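Local coordinates for protein L-cysteine S-thiosulfotransferase subunit SoxA (Paracoccus denitrificans, PDB 2C1D) that binds two hemes c covalently and, as part of the SoxAX complex, catalyses disulfide formation between thiosulfate and a cysteine of the sulfur carrier SoxYZ, at residues 5-10 with 18-23; 44-49 with 208-213; 137-142 with 213-218. All blocks are in the same frame, centred on the assembly; numbering follows the deposited sequence.

Contact 1 (5-10 with 18-23)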
loop_
_atom_site.group_PDB
_atom_site.type_symbol
_atom_site.label_atom_id
_atom_site.label_comp_id
_atom_site.label_asym_id
_atom_site.label_seq_id
_atom_site.Cartn_x
_atom_site.Cartn_y
_atom_site.Cartn_z
ATOM N N ASP A 5 10.411 -11.912 16.447
ATOM C CA ASP A 5 10.188 -11.050 17.633
ATOM C C ASP A 5 8.769 -11.271 18.179
ATOM O O ASP A 5 7.944 -11.923 17.544
ATOM C CB ASP A 5 10.422 -9.570 17.284
ATOM C CG ASP A 5 10.828 -8.708 18.484
ATOM O OD1 ASP A 5 10.649 -9.100 19.656
ATOM O OD2 ASP A 5 11.323 -7.576 18.342
ATOM N N GLY A 6 8.504 -10.780 19.387
ATOM C CA GLY A 6 7.176 -10.843 19.975
ATOM C C GLY A 6 6.774 -9.490 20.536
ATOM O O GLY A 6 7.628 -8.732 20.994
ATOM N N LEU A 7 5.478 -9.190 20.489
ATOM C CA LEU A 7 4.958 -7.896 20.914
ATOM C C LEU A 7 3.982 -8.033 22.087
ATOM O O LEU A 7 2.905 -8.617 21.965
ATOM C CB LEU A 7 4.295 -7.158 19.729
ATOM C CG LEU A 7 3.605 -5.820 20.028
ATOM C CD1 LEU A 7 4.516 -4.858 20.800
ATOM C CD2 LEU A 7 3.124 -5.168 18.724
ATOM N N VAL A 8 4.378 -7.459 23.216
ATOM C CA VAL A 8 3.574 -7.385 24.420
ATOM C C VAL A 8 3.683 -5.928 24.836
ATOM O O VAL A 8 4.766 -5.434 25.123
ATOM C CB VAL A 8 4.122 -8.313 25.526
ATOM C CG1 VAL A 8 3.250 -8.256 26.758
ATOM C CG2 VAL A 8 4.189 -9.757 25.022
ATOM N N ILE A 9 2.568 -5.225 24.821
ATOM C CA ILE A 9 2.568 -3.807 25.067
ATOM C C ILE A 9 2.462 -3.573 26.565
ATOM O O ILE A 9 1.589 -4.137 27.206
ATOM C CB ILE A 9 1.400 -3.123 24.307
ATOM C CG1 ILE A 9 1.464 -3.451 22.797
ATOM C CG2 ILE A 9 1.450 -1.622 24.532
ATOM C CD1 ILE A 9 0.327 -2.872 21.963
ATOM N N GLU A 10 3.354 -2.758 27.122
ATOM C CA GLU A 10 3.167 -2.245 28.481
ATOM C C GLU A 10 2.120 -1.149 28.489
ATOM O O GLU A 10 2.237 -0.184 27.768
ATOM C CB GLU A 10 4.464 -1.668 29.056
ATOM C CG GLU A 10 5.584 -2.670 29.210
ATOM C CD GLU A 10 6.735 -2.156 30.049
ATOM O OE1 GLU A 10 7.606 -2.987 30.326
ATOM O OE2 GLU A 10 6.774 -0.947 30.423
ATOM N N ILE A 18 -0.120 -9.002 21.852
ATOM C CA ILE A 18 -0.555 -8.811 20.487
ATOM C C ILE A 18 -0.074 -10.025 19.654
ATOM O O ILE A 18 1.128 -10.310 19.591
ATOM C CB ILE A 18 0.034 -7.495 19.927
ATOM C CG1 ILE A 18 -0.301 -6.300 20.838
ATOM C CG2 ILE A 18 -0.452 -7.256 18.488
ATOM C CD1 ILE A 18 -1.806 -6.031 21.091
ATOM N N VAL A 19 -1.017 -10.742 19.039
ATOM C CA VAL A 19 -0.676 -11.777 18.055
ATOM C C VAL A 19 -0.248 -11.067 16.777
ATOM O O VAL A 19 -1.067 -10.411 16.115
ATOM C CB VAL A 19 -1.873 -12.753 17.769
ATOM C CG1 VAL A 19 -1.527 -13.757 16.640
ATOM C CG2 VAL A 19 -2.263 -13.531 19.025
ATOM N N THR A 20 1.025 -11.173 16.440
ATOM C CA THR A 20 1.582 -10.560 15.228
ATOM C C THR A 20 1.971 -11.562 14.129
ATOM O O THR A 20 2.482 -11.164 13.074
ATOM C CB THR A 20 2.828 -9.755 15.592
ATOM O OG1 THR A 20 3.767 -10.578 16.310
ATOM C CG2 THR A 20 2.491 -8.622 16.550
ATOM N N LYS A 21 1.768 -12.846 14.403
ATOM C CA LYS A 21 2.142 -13.926 13.488
ATOM C C LYS A 21 1.209 -15.095 13.793
ATOM O O LYS A 21 1.013 -15.482 14.952
ATOM C CB LYS A 21 3.628 -14.292 13.668
ATOM C CG LYS A 21 4.034 -15.697 13.198
ATOM C CD LYS A 21 5.502 -16.016 13.564
ATOM C CE LYS A 21 5.999 -17.293 12.824
ATOM N NZ LYS A 21 7.171 -17.935 13.492
ATOM N N THR A 22 0.568 -15.613 12.763
ATOM C CA THR A 22 -0.419 -16.659 12.944
ATOM C C THR A 22 -0.746 -17.324 11.611
ATOM O O THR A 22 -0.306 -16.852 10.546
ATOM C CB THR A 22 -1.684 -16.086 13.643
ATOM O OG1 THR A 22 -2.540 -17.142 14.086
ATOM C CG2 THR A 22 -2.556 -15.259 12.693
ATOM N N ALA A 23 -1.484 -18.425 11.670
ATOM C CA ALA A 23 -1.880 -19.135 10.463
ATOM C C ALA A 23 -2.871 -18.272 9.693
ATOM O O ALA A 23 -3.717 -17.617 10.290
ATOM C CB ALA A 23 -2.509 -20.497 10.808
HETATM O O HOH W 1 3.645 -10.845 18.971
#

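Contact 2 (44-49 with 208-213)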
loop_
_atom_site.group_PDB
_atom_site.type_symbol
_atom_site.label_atom_id
_atom_site.label_comp_id
_atom_site.label_asym_id
_atom_site.label_seq_id
_atom_site.Cartn_x
_atom_site.Cartn_y
_atom_site.Cartn_z
ATOM N N ASP A 44 14.157 -2.325 14.590
ATOM C CA ASP A 44 13.867 -2.488 16.019
ATOM C C ASP A 44 13.492 -1.181 16.695
ATOM O O ASP A 44 12.654 -1.179 17.595
ATOM C CB ASP A 44 15.003 -3.152 16.822
ATOM C CG ASP A 44 14.615 -3.346 18.303
ATOM O OD1 ASP A 44 13.513 -3.950 18.557
ATOM O OD2 ASP A 44 15.307 -2.878 19.263
ATOM N N SER A 45 14.098 -0.073 16.284
ATOM C CA SER A 45 13.791 1.198 16.931
ATOM C C SER A 45 12.317 1.582 16.668
ATOM O O SER A 45 11.653 2.148 17.538
ATOM C CB SER A 45 14.773 2.308 16.521
ATOM O OG SER A 45 14.233 3.187 15.541
ATOM N N THR A 46 11.790 1.242 15.493
ATOM C CA THR A 46 10.383 1.540 15.205
ATOM C C THR A 46 9.463 0.536 15.943
ATOM O O THR A 46 8.438 0.922 16.493
ATOM C CB THR A 46 10.134 1.488 13.703
ATOM O OG1 THR A 46 10.966 2.450 13.043
ATOM C CG2 THR A 46 8.699 1.901 13.382
ATOM N N ARG A 47 9.857 -0.736 15.966
ATOM C CA ARG A 47 9.109 -1.775 16.680
ATOM C C ARG A 47 8.975 -1.392 18.154
ATOM O O ARG A 47 7.921 -1.572 18.752
ATOM C CB ARG A 47 9.794 -3.146 16.546
ATOM C CG ARG A 47 9.666 -3.767 15.157
ATOM C CD ARG A 47 9.838 -5.276 15.086
ATOM N NE ARG A 47 10.967 -5.769 15.878
ATOM C CZ ARG A 47 12.250 -5.761 15.477
ATOM N NH1 ARG A 47 12.609 -5.247 14.301
ATOM N NH2 ARG A 47 13.194 -6.268 16.272
ATOM N N ASP A 48 10.045 -0.816 18.711
ATOM C CA ASP A 48 10.056 -0.440 20.131
ATOM C C ASP A 48 9.017 0.639 20.440
ATOM O O ASP A 48 8.477 0.673 21.539
ATOM C CB ASP A 48 11.468 0.002 20.579
ATOM C CG ASP A 48 12.399 -1.191 20.857
ATOM O OD1 ASP A 48 13.587 -1.002 21.270
ATOM O OD2 ASP A 48 12.054 -2.379 20.730
ATOM N N LEU A 49 8.727 1.506 19.469
ATOM C CA LEU A 49 7.721 2.553 19.680
ATOM C C LEU A 49 6.314 2.025 19.948
ATOM O O LEU A 49 5.490 2.732 20.493
ATOM C CB LEU A 49 7.668 3.491 18.495
ATOM C CG LEU A 49 8.972 4.249 18.289
ATOM C CD1 LEU A 49 8.839 5.060 17.048
ATOM C CD2 LEU A 49 9.280 5.125 19.504
ATOM N N TYR A 208 0.209 5.544 13.312
ATOM C CA TYR A 208 1.009 6.758 13.353
ATOM C C TYR A 208 2.169 6.504 12.401
ATOM O O TYR A 208 2.920 5.558 12.597
ATOM C CB TYR A 208 1.505 7.011 14.767
ATOM C CG TYR A 208 2.331 8.263 14.919
ATOM C CD1 TYR A 208 3.710 8.217 14.763
ATOM C CD2 TYR A 208 1.750 9.475 15.234
ATOM C CE1 TYR A 208 4.495 9.354 14.907
ATOM C CE2 TYR A 208 2.531 10.626 15.386
ATOM C CZ TYR A 208 3.906 10.547 15.213
ATOM O OH TYR A 208 4.708 11.636 15.390
ATOM N N ARG A 209 2.258 7.287 11.333
ATOM C CA ARG A 209 3.384 7.187 10.405
ATOM C C ARG A 209 4.507 8.168 10.801
ATOM O O ARG A 209 4.290 9.376 10.855
ATOM C CB ARG A 209 2.912 7.484 8.986
ATOM C CG ARG A 209 2.034 6.388 8.387
ATOM C CD ARG A 209 1.941 6.435 6.884
ATOM N NE ARG A 209 3.258 6.220 6.311
ATOM C CZ ARG A 209 3.566 6.359 5.042
ATOM N NH1 ARG A 209 2.631 6.687 4.151
ATOM N NH2 ARG A 209 4.818 6.151 4.665
ATOM N N LEU A 210 5.701 7.653 11.064
ATOM C CA LEU A 210 6.820 8.517 11.488
ATOM C C LEU A 210 7.155 9.620 10.465
ATOM O O LEU A 210 7.533 10.740 10.847
ATOM C CB LEU A 210 8.057 7.688 11.831
ATOM C CG LEU A 210 7.908 6.870 13.117
ATOM C CD1 LEU A 210 8.925 5.748 13.156
ATOM C CD2 LEU A 210 8.044 7.775 14.332
ATOM N N LYS A 211 7.009 9.291 9.183
ATOM C CA LYS A 211 7.180 10.229 8.057
ATOM C C LYS A 211 6.317 11.495 8.209
ATOM O O LYS A 211 6.771 12.607 7.950
ATOM C CB LYS A 211 6.789 9.505 6.747
ATOM C CG LYS A 211 6.424 10.408 5.564
ATOM C CD LYS A 211 5.787 9.645 4.390
ATOM C CE LYS A 211 5.007 10.593 3.434
ATOM N NZ LYS A 211 3.524 10.369 3.459
ATOM N N ASP A 212 5.056 11.301 8.567
ATOM C CA ASP A 212 4.058 12.363 8.560
ATOM C C ASP A 212 3.888 13.006 9.942
ATOM O O ASP A 212 3.205 14.032 10.068
ATOM C CB ASP A 212 2.701 11.794 8.146
ATOM C CG ASP A 212 2.669 11.295 6.715
ATOM O OD1 ASP A 212 3.253 11.941 5.812
ATOM O OD2 ASP A 212 2.052 10.252 6.405
ATOM N N SER A 213 4.445 12.376 10.973
ATOM C CA SER A 213 4.204 12.799 12.352
ATOM C C SER A 213 2.707 12.882 12.683
ATOM O O SER A 213 2.254 13.807 13.359
ATOM C CB SER A 213 4.875 14.158 12.586
ATOM O OG SER A 213 6.264 14.062 12.367
#

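Contact 3 (137-142 with 213-218)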
loop_
_atom_site.group_PDB
_atom_site.type_symbol
_atom_site.label_atom_id
_atom_site.label_comp_id
_atom_site.label_asym_id
_atom_site.label_seq_id
_atom_site.Cartn_x
_atom_site.Cartn_y
_atom_site.Cartn_z
ATOM N N MET A 137 -10.983 9.969 16.589
ATOM C CA MET A 137 -12.102 9.165 17.069
ATOM C C MET A 137 -11.896 7.688 16.719
ATOM O O MET A 137 -12.110 6.823 17.557
ATOM C CB MET A 137 -13.438 9.667 16.533
ATOM C CG MET A 137 -14.638 9.139 17.342
ATOM S SD MET A 137 -14.588 9.560 19.086
ATOM C CE MET A 137 -14.911 11.353 18.955
ATOM N N LEU A 138 -11.450 7.407 15.492
ATOM C CA LEU A 138 -11.153 6.015 15.103
ATOM C C LEU A 138 -10.056 5.430 15.963
ATOM O O LEU A 138 -10.076 4.246 16.268
ATOM C CB LEU A 138 -10.693 5.913 13.662
ATOM C CG LEU A 138 -11.621 6.293 12.516
ATOM C CD1 LEU A 138 -11.304 5.508 11.261
ATOM C CD2 LEU A 138 -13.079 6.193 12.857
ATOM N N SER A 139 -9.091 6.258 16.332
ATOM C CA SER A 139 -7.987 5.829 17.201
ATOM C C SER A 139 -8.526 5.370 18.546
ATOM O O SER A 139 -8.226 4.258 19.003
ATOM C CB SER A 139 -6.970 6.979 17.372
ATOM O OG SER A 139 -6.299 7.235 16.134
ATOM N N LEU A 140 -9.353 6.219 19.157
ATOM C CA LEU A 140 -10.015 5.896 20.431
ATOM C C LEU A 140 -10.849 4.627 20.347
ATOM O O LEU A 140 -10.736 3.735 21.197
ATOM C CB LEU A 140 -10.907 7.059 20.895
ATOM C CG LEU A 140 -11.686 6.866 22.197
ATOM C CD1 LEU A 140 -10.743 6.739 23.396
ATOM C CD2 LEU A 140 -12.713 8.004 22.394
ATOM N N ILE A 141 -11.652 4.510 19.291
ATOM C CA ILE A 141 -12.510 3.327 19.159
ATOM C C ILE A 141 -11.672 2.082 18.946
ATOM O O ILE A 141 -11.942 1.018 19.528
ATOM C CB ILE A 141 -13.575 3.533 18.028
ATOM C CG1 ILE A 141 -14.583 4.589 18.478
ATOM C CG2 ILE A 141 -14.253 2.202 17.679
ATOM C CD1 ILE A 141 -15.414 5.188 17.349
ATOM N N SER A 142 -10.636 2.201 18.128
ATOM C CA SER A 142 -9.798 1.041 17.784
ATOM C C SER A 142 -9.145 0.486 19.036
ATOM O O SER A 142 -9.062 -0.735 19.219
ATOM C CB SER A 142 -8.747 1.382 16.719
ATOM O OG SER A 142 -7.943 0.236 16.420
ATOM N N SER A 213 4.445 12.376 10.973
ATOM C CA SER A 213 4.204 12.799 12.352
ATOM C C SER A 213 2.707 12.882 12.683
ATOM O O SER A 213 2.254 13.807 13.359
ATOM C CB SER A 213 4.875 14.158 12.586
ATOM O OG SER A 213 6.264 14.062 12.367
ATOM N N GLY A 214 1.927 11.904 12.215
ATOM C CA GLY A 214 0.485 11.939 12.473
ATOM C C GLY A 214 -0.223 10.642 12.166
ATOM O O GLY A 214 0.376 9.716 11.630
ATOM N N MET A 215 -1.512 10.585 12.474
ATOM C CA MET A 215 -2.292 9.364 12.250
ATOM C C MET A 215 -2.740 9.264 10.784
ATOM O O MET A 215 -2.918 10.267 10.085
ATOM C CB MET A 215 -3.513 9.326 13.167
ATOM C CG MET A 215 -3.227 9.432 14.658
ATOM S SD MET A 215 -2.122 8.190 15.256
ATOM C CE MET A 215 -2.994 6.555 14.795
ATOM N N VAL A 216 -2.924 8.035 10.338
ATOM C CA VAL A 216 -3.375 7.725 9.001
ATOM C C VAL A 216 -4.417 6.596 9.119
ATOM O O VAL A 216 -4.233 5.651 9.907
ATOM C CB VAL A 216 -2.189 7.243 8.111
ATOM C CG1 VAL A 216 -2.670 6.798 6.760
ATOM C CG2 VAL A 216 -1.192 8.376 7.900
ATOM N N THR A 217 -5.484 6.692 8.335
ATOM C CA THR A 217 -6.508 5.636 8.261
ATOM C C THR A 217 -6.216 4.697 7.108
ATOM O O THR A 217 -5.471 5.044 6.168
ATOM C CB THR A 217 -7.903 6.242 8.056
ATOM O OG1 THR A 217 -7.914 7.009 6.838
ATOM C CG2 THR A 217 -8.261 7.260 9.177
ATOM N N ALA A 218 -6.819 3.511 7.144
ATOM C CA ALA A 218 -6.661 2.584 6.037
ATOM C C ALA A 218 -7.182 3.192 4.738
ATOM O O ALA A 218 -6.618 2.942 3.689
ATOM C CB ALA A 218 -7.353 1.270 6.330
#

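Contact 1 (5-10 with 18-23)
Leu7 carries CG trans to the backbone N (chi1 176°), while Ile18 swings CG1 trans to the carbonyl carbon (chi1 -54°). These torsions set the two side chains alongside each other, pointing the same way, with Leu7 CG 3.9 Å from Ile18 CB. Ile9 extends the patch: its CD1 lies 3.7 Å from Ile18 CG1. At the other flank the methyl of Thr20 closes on Leu7, with Thr20 CG2 3.9 Å from Leu7 CB, and the two side chains cross at about a right angle. The segments belong to a beta hairpin of strands 7-9 and 16-22. One direct backbone bond joins them here: Ile18 N donates to Leu7 O at 3.1 Å, nearly straight at 164°. A water serves in place of a second one. It accepts from Leu7 N at 2.9 Å and donates to Ile18 O at 2.6 Å. Thr20 OG1 is the third partner of this water, at 2.7 Å, and is also hydrogen-bonded to His40 NE2. Cutting Leu7 back to an alanine removes CG and its methyls, and is likely to leave a gap beside Ile18 CB while CB still touches Thr20. The side chain of Ile9 lies about 5 Å from that of the zinc ligand Asp52. The chemistry is of two kinds: a buried aliphatic patch on one face of the hairpin, and a water that satisfies backbone groups the strands do not pair directly.

Contact 2 (44-49 with 208-213)
Leu210 reaches from a beta-hairpin turn to Thr46 of helix 44-48 and to Leu49. The hairpin is formed by strands 207-209 and 214-216, within the second cytochrome c domain of the SoxA/TsdA family, and Leu210 is the first residue of the turn. Its CB points at the helix. CG follows trans to the carbonyl carbon (chi1 -70°) and splits into two methyls. CD1 goes to Thr46, 3.9 Å from Thr46 CG2, and the two side chains slide past each other in opposite directions. The same CD1 lies 3.9 Å from Thr46 OG1, a hydroxyl whose hydrogen bond goes to Asp43 OD1. Leu210 CD2 meets Leu49 CD1 at 3.9 Å, the two leucines approaching tip to tip, and Leu210 CD1 is almost as near to that same Leu49 methyl. No hydrogen bond crosses this contact, so a few methyl groups make the whole junction. It is small and only partly buried. Leu49 is nevertheless near a metal site: its side chain is about 5 Å from that of the zinc ligand Asp55. On the turn itself, Lys211 NZ holds Asp212 OD1 at 2.8 Å in a salt bridge that uses the syn lone pair. CD2 of Leu210 also lies at the edge of the Tyr208 ring, in its plane.

Contact 3 (137-142 with 213-218)
Ser139 OG is hydrogen-bonded to Lys135 O one turn back in its own helix, and Met215 CE rests 3.6 Å from Ser139 OG. The contact sets helix 132-143, from the first cytochrome c domain of the SoxA/TsdA family, against edge strand 214-216 of a small mixed sheet, from the second. Met215 bends at both chi2 (-57°) and chi3 (-58°), which curls the thioether round and presents CE to the serine. The serine hydroxyl therefore meets a methyl across the contact, while its polar need is served within the helix. Lys135 works on both sides, since its NZ is also hydrogen-bonded to Met215 O. One residue back along the helix, Leu138 crosses Thr217 at about a right angle. Thr217 is the N-cap of helix 218-223, and its OG1 is hydrogen-bonded to His220 N. That helix carries Arg221, which probably binds substrate. In helix 132-143 Met137 touches a heme c; the side chain of Leu138 is about 8 Å from a heme c. With Thr217 OG1 engaged in the cap, its methyl is the part that faces the leucine: Thr217 CG2 lies 4.1 Å from Leu138 CD1.

Contact 1 comes first along the chain and closes over the seven residues between its segments, in an N-terminal hairpin. The chain then enters helix 44-48, where contact 2 opens. The two are in series, but a salt bridge from Asp5 OD2 to Arg47 NE ties them together. Contact 2 does not close until 158 residues later, after both heme-attachment motifs. Contact 3 opens inside that loop, at helix 132-143, and closes just after contact 2, so the two cross. They share Ser213 and meet in one hairpin, strands 207-209 and 214-216. This hairpin thus touches helix 44-48 of the N-terminal region and helix 132-143 of the first cytochrome c domain.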